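Local coordinates for putative carbonic anhydrase (Streptococcus mutans, PDB 3LAS) that is a zinc-dependent carbonic anhydrase of the beta class, interconverting carbon dioxide and hydrogencarbonate, at the interface of chains A and B. Sequence-based numbering; all coordinates share one arbitrary frame. Chains: chain A/B, Putative carbonic anhydrase.

Contacts 1 and 2 adjoin: the centres of their C-alpha atoms lie about 7 Å apart, and they share A:Leu59, A:Ser73 and B:Met39, so strand 56-61 and helix 68-80 of chain A meet the zinc-site loop of chain B in both. Contact 2 holds the antiparallel A:Arg60/B:Arg60 bridge, by which the two-fold axis passes. In contact 3, its C-alpha centre about 24 Å from that of contact 1 and about 18 Å from that of contact 2, helix 5-20 starts on the partner's strands 33-38 and 85-91. Contacts 1 and 3 recur with chains exchanged, probably forming the usual beta-class dimer.

Contact 1: the interface of chains A and B. Residues chain A 57, 59, 73, 76-77, 81; chain B 39-40, 62.
B:Met39 pushes its thioether into chain A between strand 56-61 and helix 68-80, and 79 Å² of its surface is hidden there. CG stands between the backbone N and the carbonyl carbon (chi1 72°), after which the chain runs fully extended, carrying the methyl CE deep into the partner. The side chain passes A:His57 at a slant: B:Met39 CG lies 3.8 Å from A:His57 CD2, and CE sits over one face of the imidazole, displaced toward the rim. A:Leu59 runs alongside and points the same way, with CD1 3.9 Å from B:Met39 SD. At the far end, B:Met39 CE lies 3.5 Å from the backbone O of A:Ser73 and also touches A:Ser77 CB.

The imidazole's rotation is held from its own chain, since A:His57 ND1 and A:Ser77 OG are hydrogen bonded at 2.7 Å, with the hydroxyl in the ring plane at the edge. A:Ser73 turns its OG beside its backbone N (chi1 -60°), where it accepts a nearly straight hydrogen bond of 2.9 Å from B:Ala62 N. B:Ala62 CB, its methyl, then packs on A:Ile76 CD1 at 3.7 Å.

B:Met39 directly follows the zinc ligand B:Cys38 at the end of strand 33-38. Next comes B:Asp40, a predicted zinc-binding residue, its CA against A:His57 CD2. The patch thus sets one subunit's helix 68-80 and strand 56-61 against the loop beside the other's metal site.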
ATOM      1  N   HIS A  57       0.583  -8.216  -6.452  1.00  7.54           N
ATOM      2  CA  HIS A  57      -0.073  -7.291  -5.562  1.00  7.19           C
ATOM      3  C   HIS A  57       0.942  -6.535  -4.705  1.00  7.67           C
ATOM      4  O   HIS A  57       1.989  -7.103  -4.315  1.00  7.84           O
ATOM      5  CB  HIS A  57      -1.049  -8.048  -4.589  1.00  7.37           C
ATOM      6  CG  HIS A  57      -2.331  -8.388  -5.249  1.00  7.09           C
ATOM      7  ND1 HIS A  57      -3.046  -9.544  -5.001  1.00  7.64           N
ATOM      8  CD2 HIS A  57      -3.026  -7.702  -6.192  1.00  8.04           C
ATOM      9  CE1 HIS A  57      -4.183  -9.513  -5.687  1.00  8.94           C
ATOM     10  NE2 HIS A  57      -4.169  -8.420  -6.474  1.00  9.10           N
ATOM     11  N   LEU A  59       1.032  -4.159  -1.385  1.00  6.60           N
ATOM     12  CA  LEU A  59       0.405  -3.641  -0.154  1.00  6.10           C
ATOM     13  C   LEU A  59       1.382  -2.703   0.487  1.00  6.64           C
ATOM     14  O   LEU A  59       2.571  -3.034   0.616  1.00  6.64           O
ATOM     15  CB  LEU A  59       0.024  -4.735   0.836  1.00  6.43           C
ATOM     16  CG  LEU A  59      -1.093  -5.690   0.402  1.00  5.88           C
ATOM     17  CD1 LEU A  59      -0.667  -6.651  -0.712  1.00  9.02           C
ATOM     18  CD2 LEU A  59      -1.455  -6.564   1.581  1.00 10.30           C
ATOM     19  N   SER A  73      -6.219  -7.916   3.658  1.00  7.32           N
ATOM     20  CA  SER A  73      -5.879  -7.734   2.273  1.00  7.50           C
ATOM     21  C   SER A  73      -5.196  -8.961   1.688  1.00  7.53           C
ATOM     22  O   SER A  73      -5.434  -9.301   0.501  1.00  8.09           O
ATOM     23  CB  SER A  73      -5.021  -6.480   2.110  1.00  7.28           C
ATOM     24  OG  SER A  73      -5.736  -5.313   2.555  1.00  7.68           O
ATOM     25  N   ILE A  76      -7.754 -11.692   0.965  1.00  8.50           N
ATOM     26  CA  ILE A  76      -8.396 -11.432  -0.330  1.00  9.82           C
ATOM     27  C   ILE A  76      -7.419 -11.765  -1.423  1.00  7.73           C
ATOM     28  O   ILE A  76      -7.774 -12.473  -2.425  1.00  9.27           O
ATOM     29  CB  ILE A  76      -8.893  -9.940  -0.383  1.00  8.84           C
ATOM     30  CG1 ILE A  76     -10.025  -9.789   0.608  1.00  8.45           C
ATOM     31  CG2 ILE A  76      -9.287  -9.586  -1.814  1.00  9.62           C
ATOM     32  CD1 ILE A  76     -10.306  -8.280   0.910  1.00  9.43           C
ATOM     33  N   SER A  77      -6.183 -11.319  -1.338  1.00  7.72           N
ATOM     34  CA  SER A  77      -5.196 -11.608  -2.404  1.00  7.72           C
ATOM     35  C   SER A  77      -5.027 -13.106  -2.674  1.00  7.97           C
ATOM     36  O   SER A  77      -4.912 -13.498  -3.832  1.00  8.88           O
ATOM     37  CB  SER A  77      -3.842 -10.990  -1.932  1.00  8.34           C
ATOM     38  OG  SER A  77      -2.813 -11.251  -2.868  1.00  8.23           O
ATOM     39  N   LEU A  81      -7.954 -14.008  -5.071  1.00  9.58           N
ATOM     40  CA  LEU A  81      -7.134 -13.602  -6.209  1.00 11.05           C
ATOM     41  C   LEU A  81      -5.936 -14.488  -6.499  1.00 10.39           C
ATOM     42  O   LEU A  81      -5.116 -14.088  -7.334  1.00 12.19           O
ATOM     43  CB  LEU A  81      -6.843 -12.074  -6.164  1.00 10.08           C
ATOM     44  CG  LEU A  81      -8.064 -11.230  -5.998  1.00 11.96           C
ATOM     45  CD1 LEU A  81      -7.728  -9.743  -5.787  1.00 13.96           C
ATOM     46  CD2 LEU A  81      -9.062 -11.386  -7.229  1.00 17.78           C
TER
ATOM     47  N   MET B  39      -4.208  -2.459  -3.780  1.00  7.23           N
ATOM     48  CA  MET B  39      -3.083  -3.329  -4.086  1.00  7.11           C
ATOM     49  C   MET B  39      -2.981  -3.863  -5.518  1.00  7.18           C
ATOM     50  O   MET B  39      -1.992  -4.515  -5.850  1.00  7.60           O
ATOM     51  CB  MET B  39      -3.084  -4.467  -3.089  1.00  7.95           C
ATOM     52  CG  MET B  39      -4.231  -5.452  -3.339  1.00  7.19           C
ATOM     53  SD  MET B  39      -4.371  -6.648  -1.995  1.00  8.40           S
ATOM     54  CE  MET B  39      -5.703  -7.630  -2.600  1.00  8.83           C
ATOM     55  N   ASP B  40      -4.043  -3.698  -6.302  1.00  7.29           N
ATOM     56  CA  ASP B  40      -4.186  -4.304  -7.619  0.50  7.60           C
ATOM     57  C   ASP B  40      -2.897  -4.293  -8.419  1.00  6.85           C
ATOM     58  O   ASP B  40      -2.265  -3.239  -8.631  1.00  7.66           O
ATOM     59  CB  ASP B  40      -5.307  -3.590  -8.392  0.50  7.45           C
ATOM     60  CG  ASP B  40      -5.740  -4.371  -9.605  0.50  8.47           C
ATOM     61  OD1 ASP B  40      -5.050  -4.218 -10.647  0.50  9.88           O
ATOM     62  OD2 ASP B  40      -6.785  -5.062  -9.502  0.50 11.10           O
ATOM     63  N   ALA B  62      -6.378  -3.892   0.150  1.00  6.74           N
ATOM     64  CA  ALA B  62      -7.449  -4.411  -0.738  1.00  6.61           C
ATOM     65  C   ALA B  62      -8.595  -3.434  -0.839  1.00  8.32           C
ATOM     66  O   ALA B  62      -9.247  -3.110   0.153  1.00  9.06           O
ATOM     67  CB  ALA B  62      -7.929  -5.728  -0.180  1.00  8.59           C
TER

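Contact 2: the interface of chains A and B. Residues chain A 58-60, 73; chain B 39, 58-61.
Strands 56-61 of the two chains meet as an antiparallel bridge at A:Arg60 and B:Arg60, where each backbone N gives a 2.9 Å hydrogen bond to the other's backbone O. A further backbone bond reaches the loop after strand 33-38: A:Ile58 N donates to B:Met39 O at 3.1 Å.

The arginine side chains are the main non-backbone element, hiding 66 Å² at A:Arg60 and 57 Å² at B:Arg60. They cross obliquely, A:Arg60 CD and B:Arg60 CD 4.0 Å apart, and the guanidinium planes are inclined by 33°. In each, CG lies beside the backbone N, the chain is extended at chi2 and it bends at chi3 (71° in A:Arg60), a turn that brings NH1 against the partner's isoleucine, near CB and CD1. A:Arg60 NH1 accordingly lies 3.8 Å from B:Ile58 CD1, and B:Arg60 NH1 meets A:Ile58 in the same way. A:Arg60 NH1 and B:Arg60 NH1 are 6.3 Å apart, a near pair of like charges not in contact, which would probably still feel some repulsion.

Beside the bridge, A:Ser73 approaches B:Asn61 through its hydroxyl, next to the amide-bearing side chain's first methylene. That contact places A:Ser73 OG 3.5 Å from B:Asn61 CB.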
ATOM      1  N   ILE A  58       0.630  -5.269  -4.485  1.00  6.90           N
ATOM      2  CA  ILE A  58       1.570  -4.376  -3.723  1.00  7.52           C
ATOM      3  C   ILE A  58       0.764  -3.742  -2.626  1.00  6.59           C
ATOM      4  O   ILE A  58      -0.159  -2.969  -2.887  1.00  7.84           O
ATOM      5  CB  ILE A  58       2.227  -3.310  -4.611  1.00  7.12           C
ATOM      6  CG1 ILE A  58       2.945  -4.017  -5.799  1.00  8.16           C
ATOM      7  CG2 ILE A  58       3.203  -2.482  -3.806  1.00  8.43           C
ATOM      8  CD1 ILE A  58       3.340  -3.007  -6.920  1.00 11.12           C
ATOM      9  N   LEU A  59       1.032  -4.159  -1.385  1.00  6.60           N
ATOM     10  CA  LEU A  59       0.405  -3.641  -0.154  1.00  6.10           C
ATOM     11  C   LEU A  59       1.382  -2.703   0.487  1.00  6.64           C
ATOM     12  O   LEU A  59       2.571  -3.034   0.616  1.00  6.64           O
ATOM     13  CB  LEU A  59       0.024  -4.735   0.836  1.00  6.43           C
ATOM     14  CG  LEU A  59      -1.093  -5.690   0.402  1.00  5.88           C
ATOM     15  CD1 LEU A  59      -0.667  -6.651  -0.712  1.00  9.02           C
ATOM     16  CD2 LEU A  59      -1.455  -6.564   1.581  1.00 10.30           C
ATOM     17  N   ARG A  60       0.919  -1.521   0.918  1.00  6.00           N
ATOM     18  CA  ARG A  60       1.883  -0.532   1.491  1.00  6.24           C
ATOM     19  C   ARG A  60       1.204   0.197   2.599  1.00  6.46           C
ATOM     20  O   ARG A  60       0.062   0.667   2.518  1.00  6.56           O
ATOM     21  CB  ARG A  60       2.303   0.507   0.445  1.00  6.26           C
ATOM     22  CG  ARG A  60       2.870  -0.142  -0.850  1.00  6.96           C
ATOM     23  CD  ARG A  60       3.398   0.859  -1.886  1.00  6.66           C
ATOM     24  NE  ARG A  60       4.670   1.456  -1.363  1.00  6.35           N
ATOM     25  CZ  ARG A  60       5.507   2.184  -2.066  1.00  6.97           C
ATOM     26  NH1 ARG A  60       5.327   2.382  -3.366  1.00  8.08           N
ATOM     27  NH2 ARG A  60       6.565   2.685  -1.490  1.00  7.70           N
ATOM     28  N   SER A  73      -6.219  -7.916   3.658  1.00  7.32           N
ATOM     29  CA  SER A  73      -5.879  -7.734   2.273  1.00  7.50           C
ATOM     30  C   SER A  73      -5.196  -8.961   1.688  1.00  7.53           C
ATOM     31  O   SER A  73      -5.434  -9.301   0.501  1.00  8.09           O
ATOM     32  CB  SER A  73      -5.021  -6.480   2.110  1.00  7.28           C
ATOM     33  OG  SER A  73      -5.736  -5.313   2.555  1.00  7.68           O
TER
ATOM     34  N   MET B  39      -4.208  -2.459  -3.780  1.00  7.23           N
ATOM     35  CA  MET B  39      -3.083  -3.329  -4.086  1.00  7.11           C
ATOM     36  C   MET B  39      -2.981  -3.863  -5.518  1.00  7.18           C
ATOM     37  O   MET B  39      -1.992  -4.515  -5.850  1.00  7.60           O
ATOM     38  CB  MET B  39      -3.084  -4.467  -3.089  1.00  7.95           C
ATOM     39  CG  MET B  39      -4.231  -5.452  -3.339  1.00  7.19           C
ATOM     40  SD  MET B  39      -4.371  -6.648  -1.995  1.00  8.40           S
ATOM     41  CE  MET B  39      -5.703  -7.630  -2.600  1.00  8.83           C
ATOM     42  N   ILE B  58       2.653   6.323  -0.900  1.00  6.89           N
ATOM     43  CA  ILE B  58       1.688   5.473  -1.568  1.00  6.95           C
ATOM     44  C   ILE B  58       1.214   4.400  -0.601  1.00  6.66           C
ATOM     45  O   ILE B  58       2.078   3.576  -0.215  1.00  6.87           O
ATOM     46  CB  ILE B  58       2.290   4.855  -2.895  1.00  7.40           C
ATOM     47  CG1 ILE B  58       2.766   5.985  -3.824  1.00  8.20           C
ATOM     48  CG2 ILE B  58       1.213   4.019  -3.566  1.00  9.48           C
ATOM     49  CD1 ILE B  58       3.643   5.412  -4.977  1.00 10.25           C
ATOM     50  N   LEU B  59      -0.037   4.435  -0.200  1.00  6.23           N
ATOM     51  CA  LEU B  59      -0.625   3.461   0.746  1.00  5.79           C
ATOM     52  C   LEU B  59      -1.508   2.560  -0.103  1.00  6.13           C
ATOM     53  O   LEU B  59      -2.277   3.052  -0.943  1.00  7.81           O
ATOM     54  CB  LEU B  59      -1.460   4.131   1.818  1.00  6.40           C
ATOM     55  CG  LEU B  59      -0.695   4.976   2.842  1.00  6.86           C
ATOM     56  CD1 LEU B  59      -0.134   6.304   2.309  1.00  9.35           C
ATOM     57  CD2 LEU B  59      -1.707   5.324   3.989  1.00  8.67           C
ATOM     58  N   ARG B  60      -1.433   1.255   0.110  1.00  6.43           N
ATOM     59  CA  ARG B  60      -2.218   0.328  -0.739  1.00  5.63           C
ATOM     60  C   ARG B  60      -2.724  -0.796   0.119  1.00  6.85           C
ATOM     61  O   ARG B  60      -1.957  -1.438   0.898  1.00  7.13           O
ATOM     62  CB  ARG B  60      -1.387  -0.256  -1.888  1.00  5.98           C
ATOM     63  CG  ARG B  60      -0.688   0.845  -2.729  1.00  7.07           C
ATOM     64  CD  ARG B  60       0.076   0.321  -3.967  1.00  6.98           C
ATOM     65  NE  ARG B  60      -0.888  -0.168  -4.967  1.00  7.65           N
ATOM     66  CZ  ARG B  60      -0.557  -0.462  -6.212  1.00  8.22           C
ATOM     67  NH1 ARG B  60       0.634  -0.278  -6.685  1.00  9.37           N
ATOM     68  NH2 ARG B  60      -1.500  -0.909  -6.995  1.00  8.26           N
ATOM     69  N   ASN B  61      -4.004  -1.156  -0.053  1.00  6.50           N
ATOM     70  CA  ASN B  61      -4.583  -2.310   0.648  1.00  6.33           C
ATOM     71  C   ASN B  61      -5.611  -2.891  -0.303  1.00  7.03           C
ATOM     72  O   ASN B  61      -5.759  -2.437  -1.435  1.00  7.95           O
ATOM     73  CB  ASN B  61      -5.144  -1.907   2.035  1.00  7.09           C
ATOM     74  CG  ASN B  61      -6.333  -0.994   1.944  1.00  7.63           C
ATOM     75  OD1 ASN B  61      -6.877  -0.736   0.853  1.00  8.49           O
ATOM     76  ND2 ASN B  61      -6.741  -0.503   3.079  1.00  9.47           N
TER

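Contact 3: the interface of chains A and B. Residues chain A 4-6, 9; chain B 31, 33, 85, 87.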
ATOM      1  N   SER A   4      -4.215  21.796  -6.436  1.00 12.71           N
ATOM      2  CA  SER A   4      -3.232  21.119  -5.549  1.00 11.37           C
ATOM      3  C   SER A   4      -2.511  20.106  -6.428  1.00 11.48           C
ATOM      4  O   SER A   4      -2.655  20.034  -7.661  1.00 11.16           O
ATOM      5  CB  SER A   4      -3.905  20.528  -4.318  1.00 12.70           C
ATOM      6  OG  SER A   4      -4.836  19.527  -4.741  1.00 13.52           O
ATOM      7  N   TYR A   5      -1.705  19.226  -5.792  1.00  9.05           N
ATOM      8  CA  TYR A   5      -0.957  18.311  -6.615  1.00  9.37           C
ATOM      9  C   TYR A   5      -1.859  17.274  -7.291  1.00 10.32           C
ATOM     10  O   TYR A   5      -1.431  16.730  -8.335  1.00 10.03           O
ATOM     11  CB  TYR A   5       0.218  17.608  -5.830  1.00 10.97           C
ATOM     12  CG  TYR A   5       1.483  18.345  -6.007  1.00 12.09           C
ATOM     13  CD1 TYR A   5       2.259  18.134  -7.130  1.00 13.51           C
ATOM     14  CD2 TYR A   5       1.946  19.229  -5.019  1.00 15.28           C
ATOM     15  CE1 TYR A   5       3.446  18.784  -7.390  1.00 16.16           C
ATOM     16  CE2 TYR A   5       3.162  19.886  -5.227  1.00 20.27           C
ATOM     17  CZ  TYR A   5       3.875  19.650  -6.419  1.00 21.42           C
ATOM     18  OH  TYR A   5       5.108  20.301  -6.644  1.00 32.41           O
ATOM     19  N   PHE A   6      -3.056  16.979  -6.742  1.00 10.02           N
ATOM     20  CA  PHE A   6      -3.957  16.125  -7.470  1.00  9.83           C
ATOM     21  C   PHE A   6      -4.138  16.615  -8.893  1.00 10.21           C
ATOM     22  O   PHE A   6      -4.213  15.810  -9.825  1.00  9.63           O
ATOM     23  CB  PHE A   6      -5.285  16.119  -6.704  1.00 11.98           C
ATOM     24  CG  PHE A   6      -6.361  15.325  -7.386  1.00 11.43           C
ATOM     25  CD1 PHE A   6      -6.284  13.965  -7.417  1.00 12.79           C
ATOM     26  CD2 PHE A   6      -7.376  15.968  -8.066  1.00 13.44           C
ATOM     27  CE1 PHE A   6      -7.305  13.200  -8.080  1.00 14.88           C
ATOM     28  CE2 PHE A   6      -8.381  15.226  -8.750  1.00 14.66           C
ATOM     29  CZ  PHE A   6      -8.354  13.866  -8.746  1.00 13.15           C
ATOM     30  N   PHE A   9      -1.378  15.587 -11.011  1.00 10.22           N
ATOM     31  CA  PHE A   9      -1.396  14.160 -11.337  1.00 10.82           C
ATOM     32  C   PHE A   9      -2.387  13.862 -12.455  1.00  9.90           C
ATOM     33  O   PHE A   9      -2.103  13.054 -13.343  1.00 10.38           O
ATOM     34  CB  PHE A   9      -1.818  13.357 -10.073  1.00 10.23           C
ATOM     35  CG  PHE A   9      -0.881  13.434  -8.904  1.00 10.08           C
ATOM     36  CD1 PHE A   9       0.393  13.973  -9.031  1.00 11.53           C
ATOM     37  CD2 PHE A   9      -1.359  13.002  -7.667  1.00 12.85           C
ATOM     38  CE1 PHE A   9       1.233  14.078  -7.873  1.00 12.88           C
ATOM     39  CE2 PHE A   9      -0.505  13.100  -6.572  1.00 13.78           C
ATOM     40  CZ  PHE A   9       0.705  13.617  -6.641  1.00 12.65           C
TER
ATOM     41  N   THR B  31       5.949  16.270  -3.051  1.00  7.72           N
ATOM     42  CA  THR B  31       4.624  16.837  -3.374  1.00  7.86           C
ATOM     43  C   THR B  31       3.752  16.964  -2.170  1.00  8.37           C
ATOM     44  O   THR B  31       2.675  17.558  -2.267  1.00  9.06           O
ATOM     45  CB  THR B  31       3.854  16.005  -4.385  1.00  9.39           C
ATOM     46  OG1 THR B  31       3.459  14.764  -3.768  1.00  8.91           O
ATOM     47  CG2 THR B  31       4.664  15.735  -5.680  1.00 10.43           C
ATOM     48  N   VAL B  33       2.042  14.791  -0.764  1.00  7.97           N
ATOM     49  CA  VAL B  33       0.796  13.993  -0.925  1.00  7.75           C
ATOM     50  C   VAL B  33       1.001  12.544  -0.463  1.00  7.75           C
ATOM     51  O   VAL B  33       2.087  11.950  -0.609  1.00  7.80           O
ATOM     52  CB  VAL B  33       0.444  13.917  -2.432  1.00  6.97           C
ATOM     53  CG1 VAL B  33      -0.796  13.014  -2.675  1.00 10.59           C
ATOM     54  CG2 VAL B  33       0.192  15.327  -2.993  1.00  8.76           C
ATOM     55  N   GLU B  85      -1.833  16.559   1.946  1.00  8.43           N
ATOM     56  CA  GLU B  85      -2.834  16.260   0.919  1.00  8.78           C
ATOM     57  C   GLU B  85      -3.018  14.761   0.807  1.00  7.02           C
ATOM     58  O   GLU B  85      -2.026  14.033   0.948  1.00  7.71           O
ATOM     59  CB  GLU B  85      -2.339  16.862  -0.429  1.00  9.36           C
ATOM     60  CG  GLU B  85      -3.259  16.529  -1.597  1.00  9.06           C
ATOM     61  CD  GLU B  85      -2.986  17.353  -2.863  1.00 10.14           C
ATOM     62  OE1 GLU B  85      -1.978  18.102  -3.005  1.00 10.39           O
ATOM     63  OE2 GLU B  85      -3.799  17.203  -3.797  1.00 10.86           O
ATOM     64  N   VAL B  87      -5.005  11.702  -1.682  1.00  8.33           N
ATOM     65  CA  VAL B  87      -5.806  11.290  -2.817  1.00  7.75           C
ATOM     66  C   VAL B  87      -6.351   9.937  -2.590  1.00  7.75           C
ATOM     67  O   VAL B  87      -5.516   8.999  -2.409  1.00  8.82           O
ATOM     68  CB  VAL B  87      -4.958  11.305  -4.142  1.00  8.18           C
ATOM     69  CG1 VAL B  87      -5.802  10.871  -5.303  1.00  9.61           C
ATOM     70  CG2 VAL B  87      -4.383  12.710  -4.392  1.00  9.76           C
TER
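In this beta-class carbonic anhydrase, the carboxylate of B:Glu85 caps the N-terminal end of helix 5-20 from across the interface. Hydrogen bonds define the cap. A:Tyr5 N donates to B:Glu85 OE1 on its syn lone pair at 3.0 Å, while A:Phe6 N reaches OE2 of the same B:Glu85 at 3.0 Å, on the syn side but 31° out of plane. A:Ser4 OG gives OE2 of B:Glu85 a second bond, of 2.7 Å, from the opposite face, 49° out of the carboxylate plane. The glutamate is extended, with CG anti to the backbone N (chi1 176°), which projects the carboxylate from strand 85-91 to the helix start. The helix N-terminus and these donors would probably favour the ionised form.

A CH-pi contact lies beside the cap. B:Thr31 sets its CB over the centre of one face of the A:Tyr5 ring, 3.7 Å from the centroid; its methyl CG2 leans toward the CD1 and CE1 side.

Apolar packing completes the patch. A:Tyr5 CB rests 3.6 Å from B:Val33 CG2. A:Phe9 and B:Val33 point at each other from opposite directions, A:Phe9 CE2 3.9 Å from B:Val33 CG1. A:Phe6 crosses B:Val87 at roughly a right angle, its CD1 3.8 Å from B:Val87 CG1.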